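Local coordinates for short chain dehydrogenase/reductase (Acinetobacter baumannii, PDB 4IUY), which probably catalyses the NAD(P)(H)-dependent oxidation or reduction of an alcohol or carbonyl substrate, as other Rossmann-fold short-chain dehydrogenases do, at residues 40-45 / 242-247; 87-92 / 144-149; 226-231 / 267-272. One frame throughout, in Å; residues are numbered along the deposited sequence.

Interaction 1. Residues 40-45 / 242-247; sequences GHHIAE and DLNGPL
His42 reaches across to Asn244, and the next residue, Ile43, meets Leu247, about one turn beyond Asn244; these two pairs join helix 38-49 to the start of helix 244-251. From its CB, which points toward the 242-247 backbone, His42 sets CG anti to the backbone N (chi1 174°), which carries the ring straight across the gap. CD2 and CE1 flank the approach, each 3.7 Å from Asn244 OD1. NE2, at the far edge of the ring, donates to Asn244 OD1 over 2.7 Å in a nearly straight bond (N-H...O 162°). The oxygen lies almost in the ring plane and receives the N-H on a lone pair in its own carbonyl plane, with ring and amide only 21° apart. The amide is steadied by a weak hydrogen bond from ND2 to Asp241, while Phe240 meets the imidazole at an inclined angle.

Helix 38-49 is the first helix of the Rossmann fold. It follows strand 29-32, and its first turn holds Gly40, the last glycine of the glycine-rich motif that in this family wraps the dinucleotide. Helix 244-251 leads toward the last strand of the sheet, 262-265.

Beneath the polar pair, Ile43 CG1 touches Leu247 CD1 at 4.0 Å, the two side chains crossing at about a right angle. Branched, apolar residues suit this buried layer, and Leu46 continues it by packing on both Asn244 and Leu247. Asn244 also packs on Ile22 of the second subunit, so the amide that receives the histidine lies beside a subunit interface.

Interaction 2. Residues 87-92 / 144-149; sequences NDRSAV and AQEVVQ
Gln145 and Glu146, neighbours on helix 126-153, both take hold of Arg89 at the start of helix 89-101. Gln145 comes first. Its CG lies anti to the carbonyl carbon (chi1 -82°) and the chain then runs extended, bringing OE1 end-on to the guanidinium, where NH1 and NH2 both donate to this one oxygen over 2.9 Å each. Both bonds are bent, since a single acceptor must serve two diverging N-H groups. Gln145 NE2 donates to the backbone O of Tyr124 and of Phe121 of the third subunit, so both ends of the amide are used, as suits a buried glutamine.

Glu146 follows. Its chain bends at chi2 and sets OE2 2.8 Å from Arg89 NH1, a salt bridge made on the anti lone pair of the carboxylate and close to the guanidinium plane, although the two planes themselves stand 73° apart. Nearer the backbone, Glu146 CB packs against Val92 CG1 at 4.0 Å, an apolar touch on the backbone side of the charges, with Val92 buried. Val147 then packs on Leu96, one turn beyond Val92, while Val148 and Gln149 turn to Leu122 of the third subunit. Helix 126-153 is one of the two long helices that in tetrameric members of this family commonly build a subunit interface, consistent with these partners.

Across the contact, Asp88 caps helix 89-101, its OD1 accepting from Ala91 N at 3.1 Å and from Ser90 OG. Arg89 NH2 also bridges to Asp126 of the third subunit, so the arginine lies between two carboxylates; its positive charge probably stabilises both in their ionised form and links fold to assembly.

Interaction 3. Residues 226-231 / 267-272; sequences QQLLKK and GGHSAA
The imidazole of His269 is the flat group of this contact, and it is met at its edge: Leu228 CD1 lies near the ring plane, 3.9 Å from NE2, while Leu228 CG comes to 4.1 Å from CE1. Nothing from 226-231 lies over either face; Ile166 and Ile232 add further apolar contacts to the histidine. The arrangement joins helix 223-231, in the helical insertion after strand 202-208 that in short-chain dehydrogenases commonly closes over the substrate, to the C-terminal tail beyond the last strand of the Rossmann sheet.

His269 has CG anti to the backbone N (chi1 -163°), which extends the ring away from its short 3-10 turn. Leu228 likewise extends from its helix, and the two side chains cross at about a right angle. Leucine suits the spot because its branched end can fit against the ring edge without asking for a polar partner.

The tail is shaped by its glycines and by the Asp266 carboxylate, whose oxygens accept from the backbone N of Gly268 and Ser270. Gly268 has phi 87°, where a side chain would be jammed against the carbonyl O of Gly267. Lys231 starts toward the tail, but its chain turns off to the surface, where its ammonium lies close to that of Lys231 of the fourth subunit. Its backbone makes the second touch: Lys231 O sits 3.5 Å from Ala272 CB.

Overall arrangement
The three contacts lie in different parts of one Rossmann-fold subunit. Interactions 1 and 3 have centres 22 Å apart and approach to about 6 Å between nearest atoms, without touching; helices 223-231 and 244-251 follow each other in the chain, and both contacts reach the second subunit, interaction 3 the fourth as well. Interaction 2 lies across the chain's centre from each, 23 Å from interaction 1 and 37 Å from interaction 3 between centres, and faces the third subunit. By family analogy the dinucleotide would bind at the glycine-rich motif; interaction 1 lies on the helix this motif opens, interaction 3 may lie near the substrate entrance, and interaction 2 belongs to the assembly.

Interaction 1. Residues 40-45 / 242-247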
ATOM      1  N   GLY D  40      -2.233 -25.747  11.438  1.00 42.56           N
ATOM      2  CA  GLY D  40      -3.170 -26.573  10.710  1.00 42.17           C
ATOM      3  C   GLY D  40      -4.081 -27.386  11.635  1.00 47.28           C
ATOM      4  O   GLY D  40      -5.271 -27.522  11.372  1.00 46.71           O
ATOM      5  N   HIS D  41      -3.520 -27.924  12.712  1.00 43.24           N
ATOM      6  CA  HIS D  41      -4.281 -28.678  13.722  1.00 41.57           C
ATOM      7  C   HIS D  41      -5.330 -27.789  14.397  1.00 46.94           C
ATOM      8  O   HIS D  41      -6.497 -28.179  14.634  1.00 40.91           O
ATOM      9  CB  HIS D  41      -3.330 -29.208  14.800  1.00 42.12           C
ATOM     10  CG  HIS D  41      -2.732 -30.545  14.485  1.00 46.01           C
ATOM     11  ND1 HIS D  41      -2.185 -30.848  13.255  1.00 45.34           N
ATOM     12  CD2 HIS D  41      -2.581 -31.658  15.249  1.00 44.46           C
ATOM     13  CE1 HIS D  41      -1.729 -32.091  13.270  1.00 46.57           C
ATOM     14  NE2 HIS D  41      -1.954 -32.601  14.467  1.00 46.11           N
ATOM     15  N   HIS D  42      -4.870 -26.598  14.744  1.00 40.09           N
ATOM     16  CA  HIS D  42      -5.696 -25.630  15.406  1.00 42.54           C
ATOM     17  C   HIS D  42      -6.898 -25.276  14.526  1.00 40.88           C
ATOM     18  O   HIS D  42      -8.032 -25.250  14.996  1.00 39.41           O
ATOM     19  CB  HIS D  42      -4.866 -24.362  15.744  1.00 40.46           C
ATOM     20  CG  HIS D  42      -5.691 -23.261  16.301  1.00 43.09           C
ATOM     21  ND1 HIS D  42      -5.994 -23.167  17.644  1.00 40.16           N
ATOM     22  CD2 HIS D  42      -6.340 -22.240  15.694  1.00 42.86           C
ATOM     23  CE1 HIS D  42      -6.765 -22.109  17.841  1.00 39.65           C
ATOM     24  NE2 HIS D  42      -6.994 -21.534  16.675  1.00 38.70           N
ATOM     25  N   ILE D  43      -6.625 -25.013  13.248  1.00 38.46           N
ATOM     26  CA  ILE D  43      -7.653 -24.620  12.302  1.00 37.97           C
ATOM     27  C   ILE D  43      -8.668 -25.736  12.157  1.00 53.04           C
ATOM     28  O   ILE D  43      -9.872 -25.476  12.238  1.00 38.71           O
ATOM     29  CB  ILE D  43      -7.065 -24.237  10.938  1.00 39.05           C
ATOM     30  CG1 ILE D  43      -6.270 -22.933  11.077  1.00 40.43           C
ATOM     31  CG2 ILE D  43      -8.161 -24.087   9.870  1.00 37.12           C
ATOM     32  CD1 ILE D  43      -5.574 -22.509   9.794  1.00 41.21           C
ATOM     33  N   ALA D  44      -8.180 -26.968  11.995  1.00 39.23           N
ATOM     34  CA  ALA D  44      -9.060 -28.117  11.888  1.00 41.50           C
ATOM     35  C   ALA D  44      -9.973 -28.223  13.089  1.00 40.58           C
ATOM     36  O   ALA D  44     -11.180 -28.406  12.954  1.00 40.91           O
ATOM     37  CB  ALA D  44      -8.254 -29.415  11.750  1.00 40.88           C
ATOM     38  N   GLU D  45      -9.384 -28.057  14.262  1.00 40.81           N
ATOM     39  CA  GLU D  45     -10.134 -28.221  15.486  1.00 41.86           C
ATOM     40  C   GLU D  45     -11.141 -27.099  15.671  1.00 41.18           C
ATOM     41  O   GLU D  45     -12.251 -27.333  16.142  1.00 46.98           O
ATOM     42  CB  GLU D  45      -9.172 -28.320  16.650  1.00 42.07           C
ATOM     43  CG  GLU D  45      -9.787 -28.824  17.895  1.00 71.75           C
ATOM     44  CD  GLU D  45      -8.840 -29.668  18.678  1.00 71.68           C
ATOM     45  OE1 GLU D  45      -7.733 -29.957  18.174  1.00 64.01           O
ATOM     46  OE2 GLU D  45      -9.177 -29.978  19.833  1.00 85.00           O
ATOM     47  N   ASP D 242      -5.926 -15.902  18.155  1.00 37.88           N
ATOM     48  CA  ASP D 242      -6.116 -14.571  17.573  1.00 36.45           C
ATOM     49  C   ASP D 242      -6.720 -14.654  16.169  1.00 43.70           C
ATOM     50  O   ASP D 242      -7.304 -13.673  15.700  1.00 36.44           O
ATOM     51  CB  ASP D 242      -4.796 -13.779  17.531  1.00 35.88           C
ATOM     52  CG  ASP D 242      -4.271 -13.435  18.926  1.00 49.67           C
ATOM     53  OD1 ASP D 242      -5.087 -13.393  19.880  1.00 52.59           O
ATOM     54  OD2 ASP D 242      -3.039 -13.211  19.068  1.00 37.59           O
ATOM     55  N   LEU D 243      -6.579 -15.820  15.529  1.00 35.51           N
ATOM     56  CA  LEU D 243      -6.996 -16.056  14.139  1.00 39.30           C
ATOM     57  C   LEU D 243      -8.438 -16.542  13.968  1.00 37.84           C
ATOM     58  O   LEU D 243      -8.994 -16.528  12.867  1.00 41.85           O
ATOM     59  CB  LEU D 243      -6.066 -17.092  13.472  1.00 36.82           C
ATOM     60  CG  LEU D 243      -4.589 -16.727  13.642  1.00 42.99           C
ATOM     61  CD1 LEU D 243      -3.679 -17.771  12.990  1.00 47.22           C
ATOM     62  CD2 LEU D 243      -4.349 -15.337  13.073  1.00 37.67           C
ATOM     63  N   ASN D 244      -9.026 -16.993  15.059  1.00 36.57           N
ATOM     64  CA  ASN D 244     -10.343 -17.584  15.015  1.00 42.04           C
ATOM     65  C   ASN D 244     -11.384 -16.670  14.387  1.00 42.97           C
ATOM     66  O   ASN D 244     -12.085 -17.061  13.447  1.00 48.59           O
ATOM     67  CB  ASN D 244     -10.739 -18.059  16.410  1.00 39.31           C
ATOM     68  CG  ASN D 244      -9.862 -19.231  16.889  1.00 44.23           C
ATOM     69  OD1 ASN D 244      -8.933 -19.648  16.199  1.00 47.66           O
ATOM     70  ND2 ASN D 244     -10.147 -19.743  18.074  1.00 45.49           N
ATOM     71  N   GLY D 245     -11.444 -15.437  14.879  1.00 44.04           N
ATOM     72  CA  GLY D 245     -12.405 -14.471  14.382  1.00 37.24           C
ATOM     73  C   GLY D 245     -12.318 -14.224  12.886  1.00 35.01           C
ATOM     74  O   GLY D 245     -13.322 -14.331  12.194  1.00 35.36           O
ATOM     75  N   PRO D 246     -11.135 -13.841  12.386  1.00 34.34           N
ATOM     76  CA  PRO D 246     -10.976 -13.653  10.939  1.00 32.87           C
ATOM     77  C   PRO D 246     -11.275 -14.924  10.118  1.00 39.88           C
ATOM     78  O   PRO D 246     -11.853 -14.829   9.035  1.00 46.17           O
ATOM     79  CB  PRO D 246      -9.501 -13.268  10.799  1.00 32.96           C
ATOM     80  CG  PRO D 246      -9.131 -12.659  12.104  1.00 33.34           C
ATOM     81  CD  PRO D 246      -9.936 -13.402  13.144  1.00 33.69           C
ATOM     82  N   LEU D 247     -10.882 -16.087  10.622  1.00 42.87           N
ATOM     83  CA  LEU D 247     -11.126 -17.362   9.917  1.00 47.33           C
ATOM     84  C   LEU D 247     -12.604 -17.635   9.748  1.00 46.77           C
ATOM     85  O   LEU D 247     -13.045 -18.040   8.675  1.00 41.15           O
ATOM     86  CB  LEU D 247     -10.476 -18.542  10.644  1.00 41.34           C
ATOM     87  CG  LEU D 247      -8.970 -18.715  10.447  1.00 42.24           C
ATOM     88  CD1 LEU D 247      -8.418 -19.638  11.541  1.00 36.29           C
ATOM     89  CD2 LEU D 247      -8.672 -19.273   9.062  1.00 37.36           C
TER

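Interaction 2. Residues 87-92 / 144-149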
ATOM      1  N   ASN D  87       2.307 -29.763  -4.065  1.00 72.32           N
ATOM      2  CA  ASN D  87       2.781 -29.414  -5.410  1.00 68.02           C
ATOM      3  C   ASN D  87       2.370 -30.365  -6.526  1.00 67.38           C
ATOM      4  O   ASN D  87       2.629 -30.098  -7.703  1.00 67.77           O
ATOM      5  CB  ASN D  87       4.296 -29.268  -5.404  1.00 76.61           C
ATOM      6  CG  ASN D  87       4.732 -27.939  -4.826  1.00 78.45           C
ATOM      7  OD1 ASN D  87       4.626 -26.904  -5.494  1.00 85.69           O
ATOM      8  ND2 ASN D  87       5.184 -27.949  -3.565  1.00 54.50           N
ATOM      9  N   ASP D  88       1.742 -31.476  -6.133  1.00 65.05           N
ATOM     10  CA  ASP D  88       1.250 -32.510  -7.040  1.00 69.32           C
ATOM     11  C   ASP D  88      -0.205 -32.214  -7.426  1.00 67.10           C
ATOM     12  O   ASP D  88      -1.143 -32.545  -6.692  1.00 59.97           O
ATOM     13  CB  ASP D  88       1.366 -33.868  -6.326  1.00 69.35           C
ATOM     14  CG  ASP D  88       1.089 -35.056  -7.223  1.00 77.71           C
ATOM     15  OD1 ASP D  88       0.435 -34.897  -8.270  1.00 85.73           O
ATOM     16  OD2 ASP D  88       1.542 -36.168  -6.869  1.00 78.72           O
ATOM     17  N   ARG D  89      -0.385 -31.601  -8.592  1.00 49.34           N
ATOM     18  CA  ARG D  89      -1.717 -31.213  -9.052  1.00 52.94           C
ATOM     19  C   ARG D  89      -2.660 -32.415  -9.249  1.00 54.30           C
ATOM     20  O   ARG D  89      -3.856 -32.329  -8.947  1.00 51.90           O
ATOM     21  CB  ARG D  89      -1.643 -30.410 -10.342  1.00 49.53           C
ATOM     22  CG  ARG D  89      -3.011 -30.044 -10.866  1.00 53.35           C
ATOM     23  CD  ARG D  89      -2.964 -29.458 -12.268  1.00 50.50           C
ATOM     24  NE  ARG D  89      -2.261 -28.178 -12.316  1.00 54.00           N
ATOM     25  CZ  ARG D  89      -2.822 -27.002 -12.065  1.00 51.18           C
ATOM     26  NH1 ARG D  89      -4.091 -26.930 -11.681  1.00 50.46           N
ATOM     27  NH2 ARG D  89      -2.102 -25.896 -12.161  1.00 47.16           N
ATOM     28  N   SER D  90      -2.140 -33.499  -9.812  1.00 52.31           N
ATOM     29  CA  SER D  90      -2.967 -34.677 -10.057  1.00 56.98           C
ATOM     30  C   SER D  90      -3.420 -35.337  -8.751  1.00 60.63           C
ATOM     31  O   SER D  90      -4.534 -35.858  -8.669  1.00 53.91           O
ATOM     32  CB  SER D  90      -2.260 -35.679 -10.981  1.00 65.12           C
ATOM     33  OG  SER D  90      -1.085 -36.182 -10.377  1.00 75.35           O
ATOM     34  N   ALA D  91      -2.571 -35.285  -7.726  1.00 54.68           N
ATOM     35  CA  ALA D  91      -2.941 -35.812  -6.416  1.00 51.97           C
ATOM     36  C   ALA D  91      -4.095 -34.996  -5.813  1.00 50.45           C
ATOM     37  O   ALA D  91      -5.032 -35.541  -5.233  1.00 53.64           O
ATOM     38  CB  ALA D  91      -1.747 -35.836  -5.495  1.00 58.50           C
ATOM     39  N   VAL D  92      -4.029 -33.684  -5.960  1.00 49.08           N
ATOM     40  CA  VAL D  92      -5.102 -32.827  -5.485  1.00 47.81           C
ATOM     41  C   VAL D  92      -6.401 -33.108  -6.248  1.00 56.93           C
ATOM     42  O   VAL D  92      -7.473 -33.234  -5.663  1.00 58.08           O
ATOM     43  CB  VAL D  92      -4.706 -31.347  -5.627  1.00 46.39           C
ATOM     44  CG1 VAL D  92      -5.868 -30.437  -5.251  1.00 45.32           C
ATOM     45  CG2 VAL D  92      -3.478 -31.059  -4.760  1.00 45.51           C
ATOM     46  N   ALA D 144      -6.279 -23.902  -5.555  1.00 40.45           N
ATOM     47  CA  ALA D 144      -7.399 -23.007  -5.810  1.00 46.59           C
ATOM     48  C   ALA D 144      -8.028 -23.354  -7.153  1.00 47.21           C
ATOM     49  O   ALA D 144      -9.240 -23.519  -7.253  1.00 47.39           O
ATOM     50  CB  ALA D 144      -6.942 -21.514  -5.791  1.00 39.37           C
ATOM     51  N   GLN D 145      -7.198 -23.475  -8.180  1.00 42.38           N
ATOM     52  CA  GLN D 145      -7.715 -23.833  -9.491  1.00 51.24           C
ATOM     53  C   GLN D 145      -8.541 -25.113  -9.411  1.00 51.24           C
ATOM     54  O   GLN D 145      -9.675 -25.152  -9.888  1.00 55.12           O
ATOM     55  CB  GLN D 145      -6.594 -24.020 -10.518  1.00 44.69           C
ATOM     56  CG  GLN D 145      -6.064 -22.750 -11.148  1.00 52.26           C
ATOM     57  CD  GLN D 145      -5.119 -23.081 -12.278  1.00 55.07           C
ATOM     58  OE1 GLN D 145      -4.400 -24.083 -12.224  1.00 57.40           O
ATOM     59  NE2 GLN D 145      -5.140 -22.276 -13.325  1.00 50.41           N
ATOM     60  N   GLU D 146      -7.979 -26.150  -8.791  1.00 50.49           N
ATOM     61  CA  GLU D 146      -8.671 -27.433  -8.755  1.00 51.42           C
ATOM     62  C   GLU D 146      -9.941 -27.370  -7.915  1.00 45.82           C
ATOM     63  O   GLU D 146     -10.969 -27.858  -8.343  1.00 51.35           O
ATOM     64  CB  GLU D 146      -7.747 -28.570  -8.285  1.00 46.42           C
ATOM     65  CG  GLU D 146      -6.546 -28.818  -9.188  1.00 47.19           C
ATOM     66  CD  GLU D 146      -6.935 -29.196 -10.622  1.00 60.09           C
ATOM     67  OE1 GLU D 146      -7.988 -29.853 -10.833  1.00 62.67           O
ATOM     68  OE2 GLU D 146      -6.176 -28.832 -11.545  1.00 50.91           O
ATOM     69  N   VAL D 147      -9.878 -26.740  -6.748  1.00 44.33           N
ATOM     70  CA  VAL D 147     -11.051 -26.610  -5.882  1.00 48.11           C
ATOM     71  C   VAL D 147     -12.159 -25.797  -6.533  1.00 44.51           C
ATOM     72  O   VAL D 147     -13.341 -26.089  -6.377  1.00 49.88           O
ATOM     73  CB  VAL D 147     -10.685 -26.028  -4.491  1.00 43.93           C
ATOM     74  CG1 VAL D 147     -11.933 -25.622  -3.706  1.00 43.97           C
ATOM     75  CG2 VAL D 147      -9.880 -27.048  -3.706  1.00 42.37           C
ATOM     76  N   VAL D 148     -11.776 -24.767  -7.264  1.00 50.70           N
ATOM     77  CA  VAL D 148     -12.747 -23.990  -8.017  1.00 48.11           C
ATOM     78  C   VAL D 148     -13.477 -24.803  -9.094  1.00 46.88           C
ATOM     79  O   VAL D 148     -14.708 -24.713  -9.245  1.00 51.48           O
ATOM     80  CB  VAL D 148     -12.082 -22.752  -8.621  1.00 44.38           C
ATOM     81  CG1 VAL D 148     -12.899 -22.184  -9.807  1.00 45.67           C
ATOM     82  CG2 VAL D 148     -11.824 -21.755  -7.533  1.00 42.76           C
ATOM     83  N   GLN D 149     -12.727 -25.608  -9.834  1.00 60.52           N
ATOM     84  CA  GLN D 149     -13.345 -26.464 -10.842  1.00 67.00           C
ATOM     85  C   GLN D 149     -14.380 -27.383 -10.190  1.00 62.55           C
ATOM     86  O   GLN D 149     -15.458 -27.598 -10.742  1.00 63.67           O
ATOM     87  CB  GLN D 149     -12.285 -27.296 -11.572  1.00 50.51           C
ATOM     88  CG  GLN D 149     -11.254 -26.480 -12.339  1.00 63.91           C
ATOM     89  CD  GLN D 149     -11.722 -26.091 -13.740  1.00 66.65           C
ATOM     90  OE1 GLN D 149     -12.899 -26.226 -14.075  1.00 67.67           O
ATOM     91  NE2 GLN D 149     -10.793 -25.628 -14.568  1.00 71.58           N
TER

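Interaction 3. Residues 226-231 / 267-272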
ATOM      1  N   GLN D 226      13.799 -11.419  21.721  1.00 98.65           N
ATOM      2  CA  GLN D 226      13.159 -10.754  22.849  1.00 93.72           C
ATOM      3  C   GLN D 226      13.129  -9.250  22.648  1.00 89.62           C
ATOM      4  O   GLN D 226      12.281  -8.550  23.207  1.00 93.46           O
ATOM      5  CB  GLN D 226      13.832 -11.123  24.163  1.00 97.74           C
ATOM      6  CG  GLN D 226      12.857 -11.121  25.331  1.00103.44           C
ATOM      7  CD  GLN D 226      11.791 -12.223  25.238  1.00103.28           C
ATOM      8  OE1 GLN D 226      11.874 -13.136  24.410  1.00 95.61           O
ATOM      9  NE2 GLN D 226      10.782 -12.127  26.095  1.00102.40           N
ATOM     10  N   GLN D 227      14.058  -8.760  21.834  1.00 81.64           N
ATOM     11  CA  GLN D 227      14.075  -7.355  21.466  1.00 86.18           C
ATOM     12  C   GLN D 227      12.950  -7.091  20.485  1.00 82.99           C
ATOM     13  O   GLN D 227      12.397  -5.994  20.442  1.00 78.75           O
ATOM     14  CB  GLN D 227      15.424  -6.965  20.867  1.00 96.10           C
ATOM     15  CG  GLN D 227      16.569  -7.064  21.858  1.00109.80           C
ATOM     16  CD  GLN D 227      17.928  -6.903  21.209  1.00116.85           C
ATOM     17  OE1 GLN D 227      18.045  -6.910  19.983  1.00117.36           O
ATOM     18  NE2 GLN D 227      18.967  -6.761  22.030  1.00120.66           N
ATOM     19  N   LEU D 228      12.611  -8.121  19.710  1.00 85.71           N
ATOM     20  CA  LEU D 228      11.474  -8.082  18.800  1.00 75.70           C
ATOM     21  C   LEU D 228      10.168  -7.901  19.589  1.00 69.79           C
ATOM     22  O   LEU D 228       9.319  -7.093  19.192  1.00 59.05           O
ATOM     23  CB  LEU D 228      11.418  -9.358  17.946  1.00 71.71           C
ATOM     24  CG  LEU D 228      10.506  -9.357  16.708  1.00 67.15           C
ATOM     25  CD1 LEU D 228      11.140  -8.532  15.614  1.00 68.64           C
ATOM     26  CD2 LEU D 228      10.236 -10.766  16.198  1.00 73.40           C
ATOM     27  N   LEU D 229      10.003  -8.645  20.688  1.00 57.83           N
ATOM     28  CA  LEU D 229       8.805  -8.479  21.513  1.00 52.94           C
ATOM     29  C   LEU D 229       8.565  -7.039  21.931  1.00 45.70           C
ATOM     30  O   LEU D 229       7.444  -6.565  21.841  1.00 49.52           O
ATOM     31  CB  LEU D 229       8.853  -9.326  22.780  1.00 54.76           C
ATOM     32  CG  LEU D 229       7.975 -10.570  22.876  1.00 57.04           C
ATOM     33  CD1 LEU D 229       7.906 -11.070  24.337  1.00 52.34           C
ATOM     34  CD2 LEU D 229       6.578 -10.337  22.279  1.00 50.08           C
ATOM     35  N   LYS D 230       9.600  -6.318  22.357  1.00 47.98           N
ATOM     36  CA  LYS D 230       9.348  -4.938  22.782  1.00 53.68           C
ATOM     37  C   LYS D 230       9.012  -3.998  21.635  1.00 54.99           C
ATOM     38  O   LYS D 230       8.448  -2.931  21.862  1.00 67.66           O
ATOM     39  CB  LYS D 230      10.501  -4.351  23.608  1.00 57.24           C
ATOM     40  CG  LYS D 230      10.507  -4.716  25.074  1.00 70.91           C
ATOM     41  CD  LYS D 230      11.343  -3.698  25.855  1.00 79.74           C
ATOM     42  CE  LYS D 230      11.244  -3.894  27.368  1.00 83.54           C
ATOM     43  NZ  LYS D 230      12.064  -2.896  28.139  1.00 75.50           N
ATOM     44  N   LYS D 231       9.280  -4.416  20.402  1.00 56.03           N
ATOM     45  CA  LYS D 231       8.964  -3.574  19.243  1.00 55.21           C
ATOM     46  C   LYS D 231       7.488  -3.732  18.917  1.00 48.74           C
ATOM     47  O   LYS D 231       6.845  -2.790  18.458  1.00 55.73           O
ATOM     48  CB  LYS D 231       9.795  -3.959  18.007  1.00 59.71           C
ATOM     49  CG  LYS D 231      11.331  -3.988  18.160  1.00 69.60           C
ATOM     50  CD  LYS D 231      12.021  -2.630  18.269  1.00 78.62           C
ATOM     51  CE  LYS D 231      13.555  -2.828  18.191  1.00 85.91           C
ATOM     52  NZ  LYS D 231      14.383  -1.613  18.480  1.00 85.50           N
ATOM     53  N   GLY D 267      -1.057  -7.910  16.279  1.00 35.49           N
ATOM     54  CA  GLY D 267      -0.915  -7.040  17.447  1.00 34.28           C
ATOM     55  C   GLY D 267      -0.196  -5.729  17.122  1.00 47.41           C
ATOM     56  O   GLY D 267       0.452  -5.128  17.987  1.00 42.40           O
ATOM     57  N   GLY D 268      -0.325  -5.285  15.867  1.00 38.19           N
ATOM     58  CA  GLY D 268       0.220  -4.017  15.427  1.00 38.51           C
ATOM     59  C   GLY D 268       1.661  -4.058  14.964  1.00 48.01           C
ATOM     60  O   GLY D 268       2.232  -3.008  14.636  1.00 40.66           O
ATOM     61  N   HIS D 269       2.227  -5.264  14.881  1.00 33.80           N
ATOM     62  CA  HIS D 269       3.631  -5.429  14.514  1.00 34.52           C
ATOM     63  C   HIS D 269       4.015  -4.677  13.210  1.00 50.45           C
ATOM     64  O   HIS D 269       5.028  -3.955  13.162  1.00 38.39           O
ATOM     65  CB  HIS D 269       3.979  -6.912  14.381  1.00 35.28           C
ATOM     66  CG  HIS D 269       5.450  -7.181  14.399  1.00 51.64           C
ATOM     67  ND1 HIS D 269       5.980  -8.447  14.274  1.00 48.76           N
ATOM     68  CD2 HIS D 269       6.504  -6.347  14.571  1.00 62.17           C
ATOM     69  CE1 HIS D 269       7.299  -8.375  14.323  1.00 54.30           C
ATOM     70  NE2 HIS D 269       7.641  -7.115  14.520  1.00 64.87           N
ATOM     71  N   SER D 270       3.199  -4.829  12.174  1.00 33.12           N
ATOM     72  CA  SER D 270       3.503  -4.227  10.880  1.00 45.58           C
ATOM     73  C   SER D 270       3.362  -2.690  10.879  1.00 47.89           C
ATOM     74  O   SER D 270       3.825  -2.026   9.962  1.00 45.42           O
ATOM     75  CB  SER D 270       2.600  -4.817   9.797  1.00 39.21           C
ATOM     76  OG  SER D 270       1.256  -4.491  10.103  1.00 46.12           O
ATOM     77  N   ALA D 271       2.704  -2.150  11.906  1.00 52.15           N
ATOM     78  CA  ALA D 271       2.513  -0.715  12.069  1.00 44.46           C
ATOM     79  C   ALA D 271       3.552  -0.130  13.005  1.00 44.37           C
ATOM     80  O   ALA D 271       3.585   1.067  13.210  1.00 53.84           O
ATOM     81  CB  ALA D 271       1.140  -0.413  12.592  1.00 42.14           C
ATOM     82  N   ALA D 272       4.377  -0.989  13.589  1.00 41.04           N
ATOM     83  CA  ALA D 272       5.304  -0.567  14.630  1.00 45.84           C
ATOM     84  C   ALA D 272       6.265   0.501  14.120  1.00 53.37           C
ATOM     85  O   ALA D 272       6.560   0.547  12.923  1.00 54.87           O
ATOM     86  CB  ALA D 272       6.055  -1.764  15.179  1.00 37.51           C
TER